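UTP-glucose-1-phosphate uridylyltransferase 2 (Trypanosoma brucei, PDB 3GUE) probably catalyses the reversible transfer of a uridylyl group from UTP to alpha-D-glucose 1-phosphate, giving UDP-glucose and diphosphate, and is captured here with UDP-glucose bound. Local coordinates at residues A[77-82]-A[124-129]; A[215-220]-A[306-311]; A[110-115]-A[145-150]; A[158-163]-A[195-200]. All blocks are in the same frame, centred on the assembly; numbering follows the deposited sequence. Where two conformers were deposited one is given.

Contact 1 of 4, residues A[77-82]-A[124-129]. With UPG (uridine-5'-diphosphate-glucose), chain C.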
# COMPACT_ATOMS: atom_id res chain seq x y z
N ALA A 77 -3.90 -18.86 -11.90
CA ALA A 77 -3.56 -17.60 -11.25
C ALA A 77 -4.50 -16.42 -11.62
O ALA A 77 -5.09 -16.40 -12.69
CB ALA A 77 -2.10 -17.28 -11.49
N VAL A 78 -4.65 -15.48 -10.70
CA VAL A 78 -5.60 -14.36 -10.81
C VAL A 78 -4.86 -13.16 -10.20
O VAL A 78 -4.09 -13.31 -9.27
CB VAL A 78 -6.91 -14.64 -10.00
CG1 VAL A 78 -7.73 -13.38 -9.79
CG2 VAL A 78 -7.80 -15.71 -10.70
N VAL A 79 -5.08 -11.99 -10.76
CA VAL A 79 -4.41 -10.78 -10.28
C VAL A 79 -5.42 -9.88 -9.62
O VAL A 79 -6.53 -9.70 -10.12
CB VAL A 79 -3.61 -10.05 -11.39
CG1 VAL A 79 -2.96 -8.74 -10.85
CG2 VAL A 79 -2.54 -10.96 -11.96
N LEU A 80 -5.03 -9.35 -8.46
CA LEU A 80 -5.79 -8.30 -7.78
C LEU A 80 -4.86 -7.14 -7.49
O LEU A 80 -3.75 -7.33 -6.94
CB LEU A 80 -6.40 -8.82 -6.46
CG LEU A 80 -7.25 -7.94 -5.53
CD1 LEU A 80 -8.39 -7.28 -6.20
CD2 LEU A 80 -7.77 -8.77 -4.37
N LYS A 81 -5.29 -5.95 -7.87
CA LYS A 81 -4.58 -4.71 -7.48
C LYS A 81 -5.44 -3.99 -6.45
O LYS A 81 -6.63 -3.75 -6.69
CB LYS A 81 -4.36 -3.84 -8.73
CG LYS A 81 -2.92 -3.86 -9.30
CD LYS A 81 -1.98 -3.02 -8.42
CE LYS A 81 -0.73 -2.52 -9.15
NZ LYS A 81 0.48 -3.36 -8.85
N LEU A 82 -4.86 -3.70 -5.28
CA LEU A 82 -5.55 -2.94 -4.23
C LEU A 82 -5.78 -1.49 -4.73
O LEU A 82 -4.88 -0.86 -5.30
CB LEU A 82 -4.73 -2.95 -2.93
CG LEU A 82 -4.35 -4.33 -2.34
CD1 LEU A 82 -3.47 -4.22 -1.07
CD2 LEU A 82 -5.58 -5.25 -2.10
N CYS A 124 -2.57 -15.51 -22.69
CA CYS A 124 -3.29 -16.08 -21.56
C CYS A 124 -4.12 -14.98 -20.91
O CYS A 124 -3.58 -14.02 -20.39
CB CYS A 124 -2.32 -16.73 -20.55
SG CYS A 124 -3.05 -17.23 -18.96
N ASN A 125 -5.45 -15.14 -20.96
CA ASN A 125 -6.41 -14.13 -20.47
C ASN A 125 -6.56 -14.14 -18.92
O ASN A 125 -7.63 -14.42 -18.39
CB ASN A 125 -7.78 -14.32 -21.18
CG ASN A 125 -8.77 -13.15 -20.95
OD1 ASN A 125 -8.38 -12.02 -20.64
ND2 ASN A 125 -10.06 -13.43 -21.12
N VAL A 126 -5.46 -13.84 -18.22
CA VAL A 126 -5.41 -13.92 -16.75
C VAL A 126 -6.45 -12.99 -16.12
O VAL A 126 -6.52 -11.81 -16.48
CB VAL A 126 -3.97 -13.60 -16.21
CG1 VAL A 126 -3.57 -12.17 -16.59
CG2 VAL A 126 -3.85 -13.81 -14.69
N PRO A 127 -7.29 -13.53 -15.21
CA PRO A 127 -8.28 -12.70 -14.54
C PRO A 127 -7.66 -11.55 -13.76
O PRO A 127 -6.53 -11.65 -13.24
CB PRO A 127 -9.02 -13.70 -13.63
CG PRO A 127 -8.86 -14.99 -14.31
CD PRO A 127 -7.43 -14.93 -14.80
N PHE A 128 -8.36 -10.41 -13.74
CA PHE A 128 -7.87 -9.19 -13.12
C PHE A 128 -8.98 -8.49 -12.37
O PHE A 128 -10.09 -8.36 -12.89
CB PHE A 128 -7.32 -8.23 -14.17
CG PHE A 128 -6.86 -6.89 -13.62
CD1 PHE A 128 -5.65 -6.78 -12.92
CD2 PHE A 128 -7.62 -5.74 -13.82
CE1 PHE A 128 -5.22 -5.54 -12.42
CE2 PHE A 128 -7.17 -4.46 -13.33
CZ PHE A 128 -5.99 -4.37 -12.64
N MET A 129 -8.65 -7.98 -11.18
CA MET A 129 -9.61 -7.35 -10.28
C MET A 129 -8.95 -6.15 -9.62
O MET A 129 -7.73 -6.09 -9.50
CB MET A 129 -10.09 -8.34 -9.21
CG MET A 129 -11.07 -9.43 -9.70
SD MET A 129 -11.79 -10.45 -8.37
CE MET A 129 -10.35 -11.35 -7.85
N1 UPG C . -6.01 0.11 0.39
C2 UPG C . -7.23 -0.55 0.15
N3 UPG C . -8.16 -0.57 1.18
C4 UPG C . -7.93 0.01 2.40
C5 UPG C . -6.72 0.66 2.65
C6 UPG C . -5.75 0.71 1.66
O2 UPG C . -7.55 -1.09 -0.92
O4 UPG C . -8.84 -0.05 3.25
C1C UPG C . -4.98 0.16 -0.69
C2C UPG C . -4.30 1.48 -1.06
O2C UPG C . -5.12 2.25 -1.94
C3C UPG C . -3.06 0.95 -1.78
C4C UPG C . -2.70 -0.27 -0.95
O4C UPG C . -3.90 -0.67 -0.24
O3C UPG C . -3.44 0.51 -3.08
C5C UPG C . -1.61 0.06 0.12
O5C UPG C . -2.05 0.93 1.13
PA UPG C . -1.09 2.10 1.70
O1A UPG C . -0.55 2.77 0.48
O2A UPG C . -1.76 2.90 2.73
O3A UPG C . 0.14 1.23 2.37
PB UPG C . 0.24 0.69 3.90
O1B UPG C . -0.99 -0.07 4.20
O2B UPG C . 0.70 1.77 4.83
O3B UPG C . 1.52 -0.26 3.72
C1' UPG C . 1.42 -1.45 2.86
C2' UPG C . 1.70 -2.69 3.69
C3' UPG C . 3.08 -2.53 4.31
C4' UPG C . 4.12 -2.41 3.18
C5' UPG C . 3.76 -1.22 2.25
C6' UPG C . 4.57 -1.27 0.99
O2' UPG C . 0.72 -2.85 4.74
O3' UPG C . 3.33 -3.63 5.17
O4' UPG C . 5.42 -2.24 3.71
O5' UPG C . 2.38 -1.24 1.81
O6' UPG C . 4.52 0.00 0.34
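V78 lays its CG2 methyl against the ring of P127, 3.8 Å from the proline CB, the two side chains crossing at about a right angle. Behind this overlap run two neighbouring parallel strands of the central mixed sheet in the GT-A, Rossmann-like nucleotidyltransferase domain. V79 is held through N and O by 124-129: N donates to P127 O and O accepts from M129 N, both at 2.9 Å. The first bond is straight (165°) but comes from above the carbonyl plane; the second lies in the plane of its carbonyl but is more bent at the hydrogen. On the V79 face, CG1, anti to the backbone N, reaches the ring edge of F128 at CD1, 3.9 Å away. T111 and L115 of helix 107-122 also touch the F128 ring. On the other face L80 CD1 sits 3.6 Å from M129 CB, and M129, bent at chi3 (-69°), brings its CE to V78 CG1. K81 NZ is hydrogen-bonded to S218 OG and N222 O, while L82 brings the strand up to UDP-glucose. The third backbone bond is the straightest: K81 N points at M129 O, 2.9 Å away, in the plane of that carbonyl.

Contact 2 of 4, residues A[215-220]-A[306-311]. With UPG (uridine-5'-diphosphate-glucose), chain C.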
# COMPACT_ATOMS: atom_id res chain seq x y z
N MET A 215 -3.79 -16.36 -6.13
CA MET A 215 -4.01 -14.96 -6.35
C MET A 215 -2.77 -14.16 -6.02
O MET A 215 -2.24 -14.27 -4.93
CB MET A 215 -5.19 -14.45 -5.51
CG MET A 215 -5.36 -12.95 -5.59
SD MET A 215 -6.89 -12.42 -4.79
CE MET A 215 -8.11 -13.17 -5.87
N PHE A 216 -2.34 -13.35 -6.98
CA PHE A 216 -1.30 -12.36 -6.75
C PHE A 216 -1.90 -10.97 -6.47
O PHE A 216 -2.64 -10.40 -7.30
CB PHE A 216 -0.30 -12.35 -7.93
CG PHE A 216 0.79 -11.31 -7.79
CD1 PHE A 216 1.74 -11.43 -6.78
CD2 PHE A 216 0.85 -10.23 -8.66
CE1 PHE A 216 2.73 -10.48 -6.61
CE2 PHE A 216 1.86 -9.24 -8.51
CZ PHE A 216 2.79 -9.38 -7.49
N ILE A 217 -1.57 -10.45 -5.29
CA ILE A 217 -2.05 -9.15 -4.80
C ILE A 217 -0.88 -8.21 -4.59
O ILE A 217 0.15 -8.60 -4.05
CB ILE A 217 -2.79 -9.29 -3.44
CG1 ILE A 217 -3.60 -10.59 -3.35
CG2 ILE A 217 -3.67 -8.03 -3.14
CD1 ILE A 217 -4.07 -10.87 -1.93
N SER A 218 -1.06 -6.96 -5.01
CA SER A 218 -0.10 -5.87 -4.81
C SER A 218 -0.80 -4.50 -4.68
O SER A 218 -1.96 -4.34 -5.08
CB SER A 218 0.90 -5.83 -5.97
OG SER A 218 0.25 -5.52 -7.19
N ASN A 219 -0.06 -3.54 -4.12
CA ASN A 219 -0.49 -2.19 -3.94
C ASN A 219 -0.78 -1.49 -5.25
O ASN A 219 -0.02 -1.62 -6.21
CB ASN A 219 0.60 -1.42 -3.15
CG ASN A 219 0.62 -1.76 -1.67
OD1 ASN A 219 -0.29 -2.41 -1.14
ND2 ASN A 219 1.67 -1.30 -0.98
N GLY A 220 -1.89 -0.75 -5.31
CA GLY A 220 -2.13 0.08 -6.52
C GLY A 220 -1.05 1.11 -6.88
O GLY A 220 -0.93 1.49 -8.04
N ILE A 306 1.85 -9.95 -2.37
CA ILE A 306 1.50 -11.19 -1.63
C ILE A 306 0.76 -12.20 -2.51
O ILE A 306 -0.23 -11.87 -3.14
CB ILE A 306 0.58 -10.90 -0.40
CG1 ILE A 306 1.09 -9.74 0.47
CG2 ILE A 306 0.33 -12.16 0.39
CD1 ILE A 306 2.42 -9.99 1.09
N TRP A 307 1.24 -13.44 -2.48
CA TRP A 307 0.59 -14.59 -3.12
C TRP A 307 -0.24 -15.37 -2.11
O TRP A 307 0.27 -15.81 -1.06
CB TRP A 307 1.61 -15.55 -3.69
CG TRP A 307 2.27 -15.13 -4.99
CD1 TRP A 307 3.41 -14.40 -5.13
CD2 TRP A 307 1.83 -15.46 -6.31
NE1 TRP A 307 3.70 -14.24 -6.46
CE2 TRP A 307 2.74 -14.87 -7.21
CE3 TRP A 307 0.73 -16.16 -6.83
CZ2 TRP A 307 2.60 -14.96 -8.60
CZ3 TRP A 307 0.59 -16.27 -8.23
CH2 TRP A 307 1.54 -15.67 -9.09
N ILE A 308 -1.48 -15.63 -2.47
CA ILE A 308 -2.30 -16.49 -1.65
C ILE A 308 -2.82 -17.69 -2.45
O ILE A 308 -3.07 -17.61 -3.65
CB ILE A 308 -3.43 -15.72 -0.90
CG1 ILE A 308 -4.40 -15.06 -1.88
CG2 ILE A 308 -2.83 -14.66 0.15
CD1 ILE A 308 -5.70 -14.52 -1.19
N ASN A 309 -2.89 -18.82 -1.76
CA ASN A 309 -3.59 -19.99 -2.25
C ASN A 309 -5.05 -19.84 -1.82
O ASN A 309 -5.37 -19.71 -0.61
CB ASN A 309 -2.95 -21.29 -1.71
CG ASN A 309 -3.66 -22.56 -2.23
OD1 ASN A 309 -4.83 -22.76 -2.00
ND2 ASN A 309 -2.94 -23.40 -2.95
N LEU A 310 -5.92 -19.84 -2.82
CA LEU A 310 -7.32 -19.50 -2.66
C LEU A 310 -8.12 -20.61 -1.95
O LEU A 310 -9.01 -20.32 -1.16
CB LEU A 310 -7.92 -19.15 -4.03
CG LEU A 310 -7.37 -17.89 -4.72
CD1 LEU A 310 -8.03 -17.73 -6.08
CD2 LEU A 310 -7.64 -16.67 -3.83
N MET A 311 -7.78 -21.87 -2.23
CA MET A 311 -8.37 -23.02 -1.56
C MET A 311 -7.97 -23.07 -0.08
O MET A 311 -8.81 -23.36 0.76
CB MET A 311 -7.97 -24.32 -2.29
CG MET A 311 -8.71 -25.61 -1.83
SD MET A 311 -10.50 -25.53 -1.99
CE MET A 311 -10.82 -26.71 -3.29
N1 UPG C . -6.01 0.11 0.39
C2 UPG C . -7.23 -0.55 0.15
N3 UPG C . -8.16 -0.57 1.18
C4 UPG C . -7.93 0.01 2.40
C5 UPG C . -6.72 0.66 2.65
C6 UPG C . -5.75 0.71 1.66
O2 UPG C . -7.55 -1.09 -0.92
O4 UPG C . -8.84 -0.05 3.25
C1C UPG C . -4.98 0.16 -0.69
C2C UPG C . -4.30 1.48 -1.06
O2C UPG C . -5.12 2.25 -1.94
C3C UPG C . -3.06 0.95 -1.78
C4C UPG C . -2.70 -0.27 -0.95
O4C UPG C . -3.90 -0.67 -0.24
O3C UPG C . -3.44 0.51 -3.08
C5C UPG C . -1.61 0.06 0.12
O5C UPG C . -2.05 0.93 1.13
PA UPG C . -1.09 2.10 1.70
O1A UPG C . -0.55 2.77 0.48
O2A UPG C . -1.76 2.90 2.73
O3A UPG C . 0.14 1.23 2.37
PB UPG C . 0.24 0.69 3.90
O1B UPG C . -0.99 -0.07 4.20
O2B UPG C . 0.70 1.77 4.83
O3B UPG C . 1.52 -0.26 3.72
C1' UPG C . 1.42 -1.45 2.86
C2' UPG C . 1.70 -2.69 3.69
C3' UPG C . 3.08 -2.53 4.31
C4' UPG C . 4.12 -2.41 3.18
C5' UPG C . 3.76 -1.22 2.25
C6' UPG C . 4.57 -1.27 0.99
O2' UPG C . 0.72 -2.85 4.74
O3' UPG C . 3.33 -3.63 5.17
O4' UPG C . 5.42 -2.24 3.71
O5' UPG C . 2.38 -1.24 1.81
O6' UPG C . 4.52 0.00 0.34
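F216 starts with its CB over the six-membered ring of W307, 3.8 Å from the ring centroid and only 3° off the normal, a CH-pi contact. This is a non-hydrogen-bonded pair between antiparallel strands 214-219 and 300-309 of the mixed central sheet of the GT-A fold. With CG anti to the backbone N (chi1 178°), the phenyl ring runs on across the indole: CG lies near CE2, CD1 drops to 3.4 Å from W307 NE1, and CE1 trails off past the same nitrogen. The planes meet at 42°. The flanking pairs carry the hydrogen bonds, M215 with I308 and I217 with I306, two each. On the opposite face M215 CB touches I308 CG1 and, at 3.7 Å, L310 CD2 at the start of the following helix. Beyond the paired residues, 215-220 runs into the nucleotide-sugar site. There G220 N donates to the ribose O3C, and N219, its OD1 held by N304, gives ND2 to O5' of the glucose at 2.9 Å.

Contact 3 of 4, residues A[110-115]-A[145-150]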
# COMPACT_ATOMS: atom_id res chain seq x y z
N PHE A 110 -0.66 2.65 -16.22
CA PHE A 110 0.41 1.64 -16.08
C PHE A 110 -0.05 0.22 -15.68
O PHE A 110 0.39 -0.75 -16.28
CB PHE A 110 1.57 2.15 -15.22
CG PHE A 110 2.44 3.14 -15.94
CD1 PHE A 110 3.23 2.74 -17.01
CD2 PHE A 110 2.47 4.49 -15.55
CE1 PHE A 110 4.04 3.66 -17.71
CE2 PHE A 110 3.26 5.41 -16.22
CZ PHE A 110 4.06 5.00 -17.31
N THR A 111 -1.02 0.13 -14.76
CA THR A 111 -1.65 -1.14 -14.37
C THR A 111 -2.42 -1.80 -15.53
O THR A 111 -2.25 -2.99 -15.77
CB THR A 111 -2.61 -0.96 -13.13
OG1 THR A 111 -1.85 -0.58 -11.98
CG2 THR A 111 -3.38 -2.24 -12.82
N ALA A 112 -3.25 -1.02 -16.23
CA ALA A 112 -4.00 -1.50 -17.40
C ALA A 112 -3.09 -1.94 -18.56
O ALA A 112 -3.39 -2.93 -19.25
CB ALA A 112 -5.00 -0.46 -17.89
N LEU A 113 -2.01 -1.21 -18.76
CA LEU A 113 -1.05 -1.49 -19.83
C LEU A 113 -0.17 -2.69 -19.52
O LEU A 113 0.18 -3.45 -20.42
CB LEU A 113 -0.18 -0.24 -20.11
CG LEU A 113 -0.79 0.99 -20.82
CD1 LEU A 113 0.19 2.13 -20.81
CD2 LEU A 113 -1.29 0.73 -22.24
N GLN A 114 0.22 -2.83 -18.24
CA GLN A 114 0.97 -4.00 -17.75
C GLN A 114 0.17 -5.28 -17.98
O GLN A 114 0.71 -6.27 -18.45
CB GLN A 114 1.27 -3.86 -16.25
CG GLN A 114 2.45 -2.94 -15.94
CD GLN A 114 2.59 -2.57 -14.48
OE1 GLN A 114 1.95 -3.18 -13.60
NE2 GLN A 114 3.42 -1.56 -14.21
N LEU A 115 -1.13 -5.23 -17.67
CA LEU A 115 -2.00 -6.40 -17.73
C LEU A 115 -2.17 -6.83 -19.17
O LEU A 115 -2.09 -8.02 -19.49
CB LEU A 115 -3.37 -6.05 -17.13
CG LEU A 115 -4.51 -7.08 -17.21
CD1 LEU A 115 -4.23 -8.27 -16.26
CD2 LEU A 115 -5.83 -6.41 -16.87
N ARG A 145 -13.12 4.03 -18.76
CA ARG A 145 -13.76 4.20 -20.06
C ARG A 145 -12.74 4.18 -21.19
O ARG A 145 -13.02 3.65 -22.26
CB ARG A 145 -14.55 5.51 -20.14
CG ARG A 145 -15.89 5.47 -19.46
CD ARG A 145 -16.74 6.65 -19.85
NE ARG A 145 -17.93 6.72 -19.02
CZ ARG A 145 -19.05 6.07 -19.28
NH1 ARG A 145 -19.14 5.28 -20.35
NH2 ARG A 145 -20.10 6.21 -18.48
N LYS A 146 -11.57 4.77 -20.91
CA LYS A 146 -10.38 4.71 -21.76
C LYS A 146 -9.92 3.29 -22.11
O LYS A 146 -9.31 3.10 -23.13
CB LYS A 146 -9.23 5.44 -21.04
CG LYS A 146 -7.98 5.61 -21.85
CD LYS A 146 -6.93 6.31 -20.98
CE LYS A 146 -5.76 6.80 -21.81
NZ LYS A 146 -4.77 7.35 -20.85
N TYR A 147 -10.20 2.31 -21.24
CA TYR A 147 -9.86 0.90 -21.52
C TYR A 147 -11.11 0.02 -21.67
O TYR A 147 -11.51 -0.67 -20.73
CB TYR A 147 -8.87 0.34 -20.48
CG TYR A 147 -7.57 1.12 -20.42
CD1 TYR A 147 -6.56 0.90 -21.36
CD2 TYR A 147 -7.34 2.07 -19.42
CE1 TYR A 147 -5.34 1.62 -21.33
CE2 TYR A 147 -6.15 2.81 -19.37
CZ TYR A 147 -5.16 2.57 -20.32
OH TYR A 147 -4.00 3.29 -20.28
N PRO A 148 -11.74 0.04 -22.86
CA PRO A 148 -12.96 -0.75 -23.08
C PRO A 148 -12.86 -2.23 -22.69
O PRO A 148 -13.87 -2.80 -22.24
CB PRO A 148 -13.21 -0.60 -24.58
CG PRO A 148 -12.67 0.77 -24.89
CD PRO A 148 -11.38 0.82 -24.07
N THR A 149 -11.67 -2.84 -22.85
CA THR A 149 -11.44 -4.25 -22.46
C THR A 149 -11.82 -4.45 -20.99
O THR A 149 -12.46 -5.46 -20.63
CB THR A 149 -9.95 -4.70 -22.65
OG1 THR A 149 -9.57 -4.63 -24.04
CG2 THR A 149 -9.74 -6.15 -22.16
N LEU A 150 -11.45 -3.47 -20.17
CA LEU A 150 -11.74 -3.48 -18.74
C LEU A 150 -13.14 -2.92 -18.43
O LEU A 150 -13.89 -3.54 -17.66
CB LEU A 150 -10.66 -2.70 -17.98
CG LEU A 150 -9.21 -3.16 -18.24
CD1 LEU A 150 -8.22 -2.34 -17.45
CD2 LEU A 150 -9.02 -4.68 -17.95
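Y147 has CG anti to its carbonyl carbon (chi1 -59°), and its ring stands nearly square to the side-chain bond (chi2 -80°), so that one face is turned to helix 107-122. L150, one turn on, also has CG anti to the carbonyl carbon, and its two methyls meet A112 and L115. Between them Y147 and L150 receive A112. Its CB sits 3.6 Å from the centroid of the Y147 ring and 7° off the normal, a centred CH-pi contact in which all six ring carbons lie at nearly equal range. The same methyl meets L150 CD1 at 3.8 Å, so A112 is held by the ring and the leucine together. L115 turns CG anti to its backbone N and meets L150 tip to tip, CD2 to CD2, at 3.8 Å. On the other flank of A112, L113 CG lies 4.0 Å from Y147 OH, the two side chains crossing at about a right angle. K146 CG lies over the opposite face of the tyrosine, toward its rim. The phenol is hydrogen-bonded to D109 of helix 107-122, and K146 NZ forms a salt bridge with that carboxylate. Y147 sits at the N-cap position of helix 148-151, so the contact places the start of that helix on helix 107-122. Chemically the interface is apolar and small, while the polar link through D109 probably fixes where the tyrosine ring lies.

Contact 4 of 4, residues A[158-163]-A[195-200]. With UPG (uridine-5'-diphosphate-glucose), chain C.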
# COMPACT_ATOMS: atom_id res chain seq x y z
N ILE A 158 -14.27 -7.15 -12.91
CA ILE A 158 -13.12 -6.40 -12.43
C ILE A 158 -13.27 -5.93 -10.97
O ILE A 158 -12.37 -6.14 -10.16
CB ILE A 158 -12.81 -5.17 -13.36
CG1 ILE A 158 -12.59 -5.62 -14.83
CG2 ILE A 158 -11.70 -4.29 -12.82
CD1 ILE A 158 -11.13 -5.95 -15.18
N GLU A 159 -14.41 -5.33 -10.63
CA GLU A 159 -14.52 -4.72 -9.33
C GLU A 159 -14.69 -5.73 -8.21
O GLU A 159 -15.48 -6.67 -8.33
CB GLU A 159 -15.65 -3.69 -9.26
CG GLU A 159 -15.54 -2.82 -8.00
CD GLU A 159 -16.48 -1.62 -8.02
OE1 GLU A 159 -17.68 -1.81 -8.17
OE2 GLU A 159 -15.99 -0.48 -7.87
N LEU A 160 -13.95 -5.48 -7.13
CA LEU A 160 -14.19 -6.14 -5.84
C LEU A 160 -14.43 -5.00 -4.86
O LEU A 160 -13.51 -4.29 -4.47
CB LEU A 160 -12.98 -6.99 -5.41
CG LEU A 160 -13.13 -7.88 -4.17
CD1 LEU A 160 -13.97 -9.16 -4.41
CD2 LEU A 160 -11.79 -8.24 -3.62
N MET A 161 -15.69 -4.81 -4.48
CA MET A 161 -16.04 -3.73 -3.58
C MET A 161 -15.82 -4.17 -2.14
O MET A 161 -16.38 -5.15 -1.68
CB MET A 161 -17.51 -3.26 -3.78
CG MET A 161 -17.85 -2.00 -2.95
SD MET A 161 -17.13 -0.48 -3.64
CE MET A 161 -18.08 -0.30 -5.12
N GLN A 162 -14.96 -3.45 -1.45
CA GLN A 162 -14.70 -3.76 -0.07
C GLN A 162 -15.76 -3.09 0.81
O GLN A 162 -16.70 -2.44 0.33
CB GLN A 162 -13.26 -3.37 0.33
CG GLN A 162 -12.97 -1.87 0.45
CD GLN A 162 -11.57 -1.64 1.00
OE1 GLN A 162 -10.72 -1.05 0.34
NE2 GLN A 162 -11.32 -2.16 2.19
N ASN A 163 -15.63 -3.31 2.10
CA ASN A 163 -16.53 -2.77 3.09
C ASN A 163 -16.12 -1.35 3.49
O ASN A 163 -15.10 -0.83 3.03
CB ASN A 163 -16.51 -3.68 4.31
CG ASN A 163 -16.85 -5.12 3.97
OD1 ASN A 163 -16.10 -6.05 4.32
ND2 ASN A 163 -17.97 -5.32 3.29
N TYR A 195 -9.74 -10.44 2.52
CA TYR A 195 -10.03 -11.86 2.70
C TYR A 195 -11.53 -12.08 2.94
O TYR A 195 -12.16 -12.88 2.23
CB TYR A 195 -9.16 -12.47 3.82
CG TYR A 195 -7.66 -12.26 3.65
CD1 TYR A 195 -6.94 -12.87 2.60
CD2 TYR A 195 -6.95 -11.46 4.55
CE1 TYR A 195 -5.55 -12.67 2.45
CE2 TYR A 195 -5.57 -11.27 4.42
CZ TYR A 195 -4.87 -11.87 3.36
OH TYR A 195 -3.50 -11.67 3.25
N THR A 196 -12.09 -11.33 3.88
CA THR A 196 -13.55 -11.33 4.15
C THR A 196 -14.40 -10.86 2.97
O THR A 196 -15.44 -11.44 2.67
CB THR A 196 -13.90 -10.56 5.44
OG1 THR A 196 -15.30 -10.71 5.76
CG2 THR A 196 -13.58 -9.09 5.32
N VAL A 197 -13.92 -9.86 2.25
CA VAL A 197 -14.60 -9.39 1.04
C VAL A 197 -14.65 -10.47 -0.04
O VAL A 197 -15.73 -10.72 -0.62
CB VAL A 197 -13.96 -8.10 0.51
CG1 VAL A 197 -14.50 -7.77 -0.88
CG2 VAL A 197 -14.20 -6.95 1.51
N LEU A 198 -13.50 -11.10 -0.30
CA LEU A 198 -13.43 -12.24 -1.23
C LEU A 198 -14.40 -13.37 -0.83
O LEU A 198 -15.09 -13.95 -1.68
CB LEU A 198 -11.99 -12.77 -1.35
CG LEU A 198 -11.04 -12.08 -2.33
CD1 LEU A 198 -9.61 -12.72 -2.26
CD2 LEU A 198 -11.60 -12.07 -3.75
N TYR A 199 -14.43 -13.68 0.47
CA TYR A 199 -15.25 -14.77 1.03
C TYR A 199 -16.73 -14.43 0.99
O TYR A 199 -17.52 -15.17 0.42
CB TYR A 199 -14.84 -15.06 2.48
CG TYR A 199 -15.50 -16.30 3.09
CD1 TYR A 199 -15.32 -17.57 2.52
CD2 TYR A 199 -16.29 -16.21 4.25
CE1 TYR A 199 -15.89 -18.69 3.08
CE2 TYR A 199 -16.87 -17.33 4.81
CZ TYR A 199 -16.67 -18.56 4.22
OH TYR A 199 -17.25 -19.68 4.76
N SER A 200 -17.07 -13.29 1.59
CA SER A 200 -18.48 -12.92 1.72
C SER A 200 -19.14 -12.44 0.42
O SER A 200 -20.38 -12.51 0.30
CB SER A 200 -18.68 -11.93 2.87
OG SER A 200 -18.70 -12.64 4.10
N1 UPG C . -6.01 0.11 0.39
C2 UPG C . -7.23 -0.55 0.15
N3 UPG C . -8.16 -0.57 1.18
C4 UPG C . -7.93 0.01 2.40
C5 UPG C . -6.72 0.66 2.65
C6 UPG C . -5.75 0.71 1.66
O2 UPG C . -7.55 -1.09 -0.92
O4 UPG C . -8.84 -0.05 3.25
C1C UPG C . -4.98 0.16 -0.69
C2C UPG C . -4.30 1.48 -1.06
O2C UPG C . -5.12 2.25 -1.94
C3C UPG C . -3.06 0.95 -1.78
C4C UPG C . -2.70 -0.27 -0.95
O4C UPG C . -3.90 -0.67 -0.24
O3C UPG C . -3.44 0.51 -3.08
C5C UPG C . -1.61 0.06 0.12
O5C UPG C . -2.05 0.93 1.13
PA UPG C . -1.09 2.10 1.70
O1A UPG C . -0.55 2.77 0.48
O2A UPG C . -1.76 2.90 2.73
O3A UPG C . 0.14 1.23 2.37
PB UPG C . 0.24 0.69 3.90
O1B UPG C . -0.99 -0.07 4.20
O2B UPG C . 0.70 1.77 4.83
O3B UPG C . 1.52 -0.26 3.72
C1' UPG C . 1.42 -1.45 2.86
C2' UPG C . 1.70 -2.69 3.69
C3' UPG C . 3.08 -2.53 4.31
C4' UPG C . 4.12 -2.41 3.18
C5' UPG C . 3.76 -1.22 2.25
C6' UPG C . 4.57 -1.27 0.99
O2' UPG C . 0.72 -2.85 4.74
O3' UPG C . 3.33 -3.63 5.17
O4' UPG C . 5.42 -2.24 3.71
O5' UPG C . 2.38 -1.24 1.81
O6' UPG C . 4.52 0.00 0.34
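Helix against edge strand: short strand 159-161, outermost in the central mixed sheet, and the residues after it pack on helix 194-201, the axes of 159-161 and 195-200 at 108°. The contact is made by apolar side chains and centres on V197. Its CG1, anti to the backbone N, lies 3.6 Å from L160 CG and 3.3 Å from M161 O, while CG2 reaches Q162 CA at 3.6 Å. L160, with CG likewise anti to the backbone N (chi1 -172°), runs alongside V197 in the opposite sense and places CD1 3.8 Å from L198 CD2. After M161 the chain leaves the strand and Q162 turns to the nucleotide. Its CG takes the crowded position between N and carbonyl carbon (chi1 72°), and the chain extends to the uracil. OE1 accepts from UPG N3 at 2.7 Å; NE2, hydrogen-bonded to D193, makes only a weak, 3.4 Å bond to O4. Together these read the imide edge of the base, marking the uracil-recognition site of a GT-A uridylyltransferase.

From the N terminus, strand 77-83 comes first, and contact 1 closes the excursion through helix 107-122 by pairing it with strand 128-132. Contact 3 starts inside that excursion and ends beyond it, so the two cross; helix 107-122, between the two paired strands, also meets residues 145-150. Contact 4 then joins edge strand 159-161 to helix 194-201, and contact 2 closes the longest loop, 85 residues, between strands 214-219 and 300-309. Contacts 4 and 2 follow in series. Contacts 1, 2 and 4 share the central sheet, and L82, N219 with G220, and Q162 all meet the same UDP-glucose; contact 3 lies away from it.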